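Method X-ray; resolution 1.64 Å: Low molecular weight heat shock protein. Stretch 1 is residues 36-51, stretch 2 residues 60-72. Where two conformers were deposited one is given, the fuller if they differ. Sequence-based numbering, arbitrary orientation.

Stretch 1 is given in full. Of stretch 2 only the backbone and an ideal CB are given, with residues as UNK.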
# COMPACT_ATOMS: atom_id res chain seq x y z
N LYS B 36 -17.23 -20.91 1.50
CA LYS B 36 -18.39 -20.61 2.34
C LYS B 36 -18.81 -19.17 2.32
O LYS B 36 -19.32 -18.63 3.35
CB LYS B 36 -18.10 -21.04 3.80
CG LYS B 36 -17.97 -22.56 4.02
CD LYS B 36 -17.22 -22.99 5.29
CE LYS B 36 -16.95 -24.52 5.19
NZ LYS B 36 -15.77 -25.02 5.98
N GLY B 37 -18.64 -18.52 1.18
CA GLY B 37 -19.12 -17.14 0.97
C GLY B 37 -18.15 -16.15 1.64
O GLY B 37 -18.42 -14.99 1.61
N ILE B 38 -17.00 -16.65 2.10
CA ILE B 38 -16.10 -15.72 2.86
C ILE B 38 -14.81 -15.64 2.02
O ILE B 38 -14.04 -16.63 1.85
CB ILE B 38 -15.84 -16.25 4.22
CG1 ILE B 38 -17.16 -16.24 5.00
CG2 ILE B 38 -14.80 -15.29 4.90
CD1 ILE B 38 -16.99 -17.05 6.25
N LEU B 39 -14.52 -14.39 1.56
CA LEU B 39 -13.29 -14.15 0.83
C LEU B 39 -12.19 -13.83 1.83
O LEU B 39 -12.38 -12.97 2.67
CB LEU B 39 -13.57 -12.93 -0.07
CG LEU B 39 -12.39 -12.39 -0.92
CD1 LEU B 39 -11.85 -13.50 -1.90
CD2 LEU B 39 -12.82 -11.14 -1.70
N SER B 40 -11.05 -14.49 1.68
CA SER B 40 -9.92 -14.39 2.64
C SER B 40 -8.72 -13.88 1.84
O SER B 40 -8.46 -14.27 0.69
CB SER B 40 -9.60 -15.85 3.09
OG SER B 40 -8.35 -15.92 3.67
N ILE B 41 -7.99 -12.96 2.44
CA ILE B 41 -6.70 -12.63 1.92
C ILE B 41 -5.71 -12.87 3.01
O ILE B 41 -5.95 -12.52 4.15
CB ILE B 41 -6.58 -11.16 1.42
CG1 ILE B 41 -6.97 -10.16 2.54
CG2 ILE B 41 -7.46 -10.99 0.20
CD1 ILE B 41 -6.65 -8.67 2.17
N ARG B 42 -4.56 -13.43 2.66
CA ARG B 42 -3.64 -13.71 3.70
C ARG B 42 -2.26 -13.66 3.11
O ARG B 42 -2.09 -13.82 1.90
CB ARG B 42 -3.89 -15.04 4.39
CG ARG B 42 -3.54 -16.04 3.60
CD ARG B 42 -4.03 -17.35 4.32
NE ARG B 42 -3.70 -17.44 5.71
CZ ARG B 42 -4.40 -18.21 6.55
NH1 ARG B 42 -5.47 -18.93 6.11
NH2 ARG B 42 -4.04 -18.24 7.84
N GLY B 43 -1.31 -13.37 3.98
CA GLY B 43 0.06 -13.32 3.44
C GLY B 43 0.90 -12.68 4.56
O GLY B 43 0.50 -12.64 5.77
N GLU B 44 2.08 -12.23 4.12
CA GLU B 44 3.07 -11.80 5.15
C GLU B 44 3.91 -10.80 4.43
O GLU B 44 4.22 -10.88 3.27
CB GLU B 44 3.94 -12.92 5.70
CG GLU B 44 4.89 -12.55 6.88
CD GLU B 44 4.98 -13.52 8.11
OE1 GLU B 44 5.80 -13.17 9.01
OE2 GLU B 44 4.26 -14.57 8.23
N ARG B 45 4.23 -9.73 5.14
CA ARG B 45 5.06 -8.84 4.56
C ARG B 45 6.27 -8.77 5.44
O ARG B 45 6.10 -8.73 6.63
CB ARG B 45 4.19 -7.48 4.77
CG ARG B 45 4.99 -6.33 4.56
CD ARG B 45 4.10 -5.02 4.77
NE ARG B 45 4.70 -4.01 4.26
CZ ARG B 45 4.31 -2.78 4.08
NH1 ARG B 45 3.87 -2.04 5.08
NH2 ARG B 45 4.93 -2.24 3.14
N LYS B 46 7.46 -8.71 4.89
CA LYS B 46 8.60 -8.40 5.70
C LYS B 46 8.78 -6.85 5.62
O LYS B 46 8.22 -6.23 4.75
CB LYS B 46 9.92 -8.97 5.09
CG LYS B 46 9.95 -10.59 4.98
CD LYS B 46 9.67 -11.21 6.30
CE LYS B 46 9.65 -12.82 6.14
NZ LYS B 46 8.23 -13.32 6.11
N SER B 47 9.56 -6.37 6.54
CA SER B 47 9.90 -4.95 6.47
C SER B 47 11.36 -4.84 6.73
O SER B 47 11.93 -5.44 7.64
CB SER B 47 9.21 -4.23 7.62
OG SER B 47 9.53 -2.84 7.52
N GLU B 48 11.88 -3.82 6.06
CA GLU B 48 13.20 -3.44 6.33
C GLU B 48 13.43 -3.00 7.72
O GLU B 48 14.58 -3.10 8.24
CB GLU B 48 13.57 -2.33 5.33
CG GLU B 48 13.34 -2.83 3.82
CD GLU B 48 11.81 -2.52 3.21
OE1 GLU B 48 10.75 -2.36 4.00
OE2 GLU B 48 11.58 -2.54 1.90
N SER B 49 12.36 -2.62 8.42
CA SER B 49 12.62 -2.10 9.70
C SER B 49 13.04 -3.17 10.72
O SER B 49 13.40 -2.81 11.85
CB SER B 49 11.47 -1.32 10.32
OG SER B 49 10.40 -2.22 10.61
N SER B 50 12.84 -4.44 10.37
CA SER B 50 13.14 -5.49 11.29
C SER B 50 14.62 -5.79 11.20
O SER B 50 15.14 -6.54 12.03
CB SER B 50 12.25 -6.76 10.96
OG SER B 50 12.66 -7.28 9.74
N THR B 51 15.30 -5.26 10.19
CA THR B 51 16.78 -5.48 10.06
C THR B 51 17.46 -4.19 10.52
O THR B 51 17.11 -3.15 10.01
CB THR B 51 17.13 -5.72 8.62
OG1 THR B 51 16.46 -6.93 8.24
CG2 THR B 51 18.65 -5.91 8.45
N UNK B 60 7.08 3.04 11.27
CA UNK B 60 5.65 2.96 11.39
C UNK B 60 4.95 2.05 10.41
O UNK B 60 3.76 1.78 10.56
CB UNK B 60 5.07 4.37 11.25
N UNK B 61 5.70 1.53 9.42
CA UNK B 61 5.05 0.72 8.46
C UNK B 61 4.75 -0.61 9.16
O UNK B 61 5.57 -1.20 9.84
CB UNK B 61 5.90 0.55 7.20
N UNK B 62 3.54 -1.09 8.85
CA UNK B 62 3.12 -2.35 9.56
C UNK B 62 3.57 -3.49 8.72
O UNK B 62 3.63 -3.41 7.46
CB UNK B 62 1.61 -2.43 9.80
N UNK B 63 3.79 -4.62 9.37
CA UNK B 63 4.21 -5.77 8.55
C UNK B 63 3.95 -7.03 9.35
O UNK B 63 3.26 -6.91 10.36
CB UNK B 63 5.68 -5.67 8.15
N UNK B 64 4.47 -8.12 8.83
CA UNK B 64 4.20 -9.44 9.43
C UNK B 64 3.01 -10.04 8.75
O UNK B 64 2.68 -9.70 7.59
CB UNK B 64 3.96 -9.34 10.94
N UNK B 65 2.36 -10.93 9.47
CA UNK B 65 1.33 -11.69 8.76
C UNK B 65 0.02 -10.86 8.75
O UNK B 65 -0.26 -10.04 9.63
CB UNK B 65 1.11 -13.06 9.42
N UNK B 66 -0.76 -11.12 7.74
CA UNK B 66 -2.09 -10.55 7.81
C UNK B 66 -3.05 -11.64 7.30
O UNK B 66 -2.65 -12.57 6.62
CB UNK B 66 -2.20 -9.26 7.00
N UNK B 67 -4.30 -11.51 7.72
CA UNK B 67 -5.32 -12.39 7.22
C UNK B 67 -6.61 -11.72 7.51
O UNK B 67 -6.93 -11.40 8.65
CB UNK B 67 -5.25 -13.79 7.83
N UNK B 68 -7.31 -11.39 6.48
CA UNK B 68 -8.58 -10.74 6.67
C UNK B 68 -9.54 -11.64 5.86
O UNK B 68 -9.21 -12.25 4.85
CB UNK B 68 -8.58 -9.28 6.22
N UNK B 69 -10.74 -11.59 6.38
CA UNK B 69 -11.89 -12.35 5.81
C UNK B 69 -12.98 -11.43 5.59
O UNK B 69 -13.31 -10.52 6.42
CB UNK B 69 -12.36 -13.50 6.71
N UNK B 70 -13.66 -11.62 4.47
CA UNK B 70 -14.76 -10.77 4.13
C UNK B 70 -15.92 -11.66 3.67
O UNK B 70 -15.91 -12.17 2.57
CB UNK B 70 -14.36 -9.76 3.06
N UNK B 71 -16.92 -11.81 4.51
CA UNK B 71 -18.12 -12.51 4.02
C UNK B 71 -18.73 -11.64 2.92
O UNK B 71 -18.88 -10.44 3.03
CB UNK B 71 -19.12 -12.77 5.14
N UNK B 72 -19.12 -12.24 1.77
CA UNK B 72 -19.69 -11.49 0.71
C UNK B 72 -21.14 -12.07 0.51
O UNK B 72 -21.45 -13.13 1.07
CB UNK B 72 -18.83 -11.58 -0.55

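Residues 64-71 run antiparallel to strand 38-45, so alternate positions project to the two faces of the sheet, which stretch 1 furnishes differently: Ile-38, Ser-40, Arg-42 and Glu-44 on one, Leu-39, Ile-41 and Arg-45 on the other.

Position 60 has nothing of stretch 1 near its CB and accepts almost anything; it is Glu-60. Position 61 points toward stretch 1, its ideal CB 3.9 Å from Arg-45 NH1, with the Glu-48 carboxylate farther out. A long donor could reach that acid, and a short polar residue would also fit. Arg-61 makes the salt bridge, NH2 to Glu-48 OE1 at 2.7 Å, although its NH1 lies 2.9 Å from Arg-45 NH2, a like-charge approach. Water 3, between Glu-48 OE2 and Arg-61 NH1, adds a weak link.

Position 62 points away, so polar residues suit it. In Arg-62 the backbone does the work: its O accepts from Arg-45 NH1 at 2.8 Å.

At 63 the CB points toward stretch 1, 3.8 Å from Ser-47 CB, with Ser-49 and Ser-50 beyond. A flat ring or a broad polar side chain would cover this serine-rich turn. Tyr-63 lays one ring face over Ser-47 CB, 3.5 Å from the ring centroid, and water 4 joins its OH to Ser-49 OG.

Position 64 has phi 92°, which favours glycine, and Gly-64 pairs with Arg-45 through two backbone hydrogen bonds.

At 65 the CB lies 3.7 Å from Glu-44 OE2: a small donor or a basic residue would answer. Ser-65 OG donates to Glu-44 OE2 at 2.6 Å.

Position 66 faces bare backbone at Gly-43, room that an aromatic or large aliphatic group could use. Phe-66 sets a ring face over Gly-43 N, while its CE1 lies 4.0 Å from Ile-41 CG1.

Position 67 sits beside Arg-42, its CB 3.9 Å from Arg-42 CB; a ring or an acid is plausible. His-67 turns one face to the Arg-42 guanidinium, and its ND1 donates a weak hydrogen bond to Ile-41 O at 3.4 Å.

At 68 the ideal CB lies 4.1 Å from Ile-41 CG1, so an aliphatic stem fits; Arg-68 supplies one, then leads away. Position 69, near Ile-38 CG2, suits similar stems, and Arg-69 CB packs against Ile-38 CG2 at 3.7 Å.

Position 70 shares a face with Leu-39 and Ile-41, inviting an apolar residue. Phe-70 turns its ring edge to Ile-41, Phe-70 CE1 to Ile-41 CG1 4.3 Å. At 71, small or aliphatic groups suit Ile-38; Ala-71 suffices. Position 72 points sideways, yet an apolar chain could reach Leu-39: Leu-72 CD1 meets Leu-39 CB at 3.9 Å.

Stretch 2, residues 60-72: ERRYGSFHRRFAL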
# COMPACT_ATOMS: atom_id res chain seq x y z
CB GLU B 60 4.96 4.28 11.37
CG GLU B 60 5.31 5.04 10.04
CD GLU B 60 4.49 6.23 9.84
OE1 GLU B 60 4.84 7.05 9.02
OE2 GLU B 60 3.36 6.33 10.47
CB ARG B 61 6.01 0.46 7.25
CG ARG B 61 6.04 1.77 6.53
CD ARG B 61 6.68 1.73 5.15
NE ARG B 61 7.62 0.84 4.99
CZ ARG B 61 7.96 -0.28 4.45
NH1 ARG B 61 7.55 -1.04 3.41
NH2 ARG B 61 9.05 -0.53 5.12
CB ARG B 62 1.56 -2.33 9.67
CG ARG B 62 1.06 -1.12 10.49
CD ARG B 62 1.28 -1.48 11.94
NE ARG B 62 0.68 -0.43 12.77
CZ ARG B 62 -0.03 0.58 12.26
NH1 ARG B 62 -0.56 1.51 13.05
NH2 ARG B 62 -0.21 0.67 10.94
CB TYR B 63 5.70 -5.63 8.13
CG TYR B 63 6.60 -5.60 9.31
CD1 TYR B 63 7.29 -6.72 9.65
CD2 TYR B 63 6.77 -4.41 10.08
CE1 TYR B 63 8.16 -6.73 10.74
CE2 TYR B 63 7.62 -4.39 11.20
CZ TYR B 63 8.34 -5.56 11.50
OH TYR B 63 9.20 -5.52 12.56
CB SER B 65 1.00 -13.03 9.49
OG SER B 65 2.20 -13.68 9.61
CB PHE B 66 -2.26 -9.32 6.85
CG PHE B 66 -2.07 -9.64 5.44
CD1 PHE B 66 -3.21 -9.95 4.64
CD2 PHE B 66 -0.79 -9.63 4.87
CE1 PHE B 66 -3.08 -10.21 3.29
CE2 PHE B 66 -0.63 -9.94 3.47
CZ PHE B 66 -1.83 -10.23 2.70
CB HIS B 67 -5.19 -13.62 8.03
CG HIS B 67 -6.11 -14.69 7.66
ND1 HIS B 67 -6.96 -14.65 6.58
CD2 HIS B 67 -6.25 -15.93 8.20
CE1 HIS B 67 -7.64 -15.80 6.50
NE2 HIS B 67 -7.22 -16.58 7.46
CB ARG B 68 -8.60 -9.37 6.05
CG ARG B 68 -7.54 -8.52 6.84
CD ARG B 68 -7.80 -7.02 6.62
NE ARG B 68 -9.00 -6.58 7.26
CZ ARG B 68 -9.61 -5.44 6.89
NH1 ARG B 68 -9.18 -4.71 5.85
NH2 ARG B 68 -10.70 -5.09 7.52
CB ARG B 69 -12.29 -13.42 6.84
CG ARG B 69 -11.25 -14.50 7.03
CD ARG B 69 -11.60 -15.56 8.27
NE ARG B 69 -10.75 -15.12 9.32
CZ ARG B 69 -9.67 -15.65 9.83
NH1 ARG B 69 -9.27 -16.90 9.63
NH2 ARG B 69 -9.04 -14.90 10.68
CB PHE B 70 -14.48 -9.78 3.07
CG PHE B 70 -13.27 -8.92 3.42
CD1 PHE B 70 -11.98 -9.38 3.10
CD2 PHE B 70 -13.41 -7.86 4.28
CE1 PHE B 70 -10.86 -8.64 3.45
CE2 PHE B 70 -12.26 -7.11 4.68
CZ PHE B 70 -10.99 -7.52 4.24
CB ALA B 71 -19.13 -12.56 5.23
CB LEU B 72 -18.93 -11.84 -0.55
CG LEU B 72 -17.47 -11.27 -0.54
CD1 LEU B 72 -16.87 -11.78 -1.84
CD2 LEU B 72 -17.56 -9.78 -0.59
O HOH W 1 7.62 -4.38 2.73
O HOH W 2 8.33 -1.30 9.27
O HOH W 3 8.99 -3.04 1.05
O HOH W 4 10.08 -3.13 13.08
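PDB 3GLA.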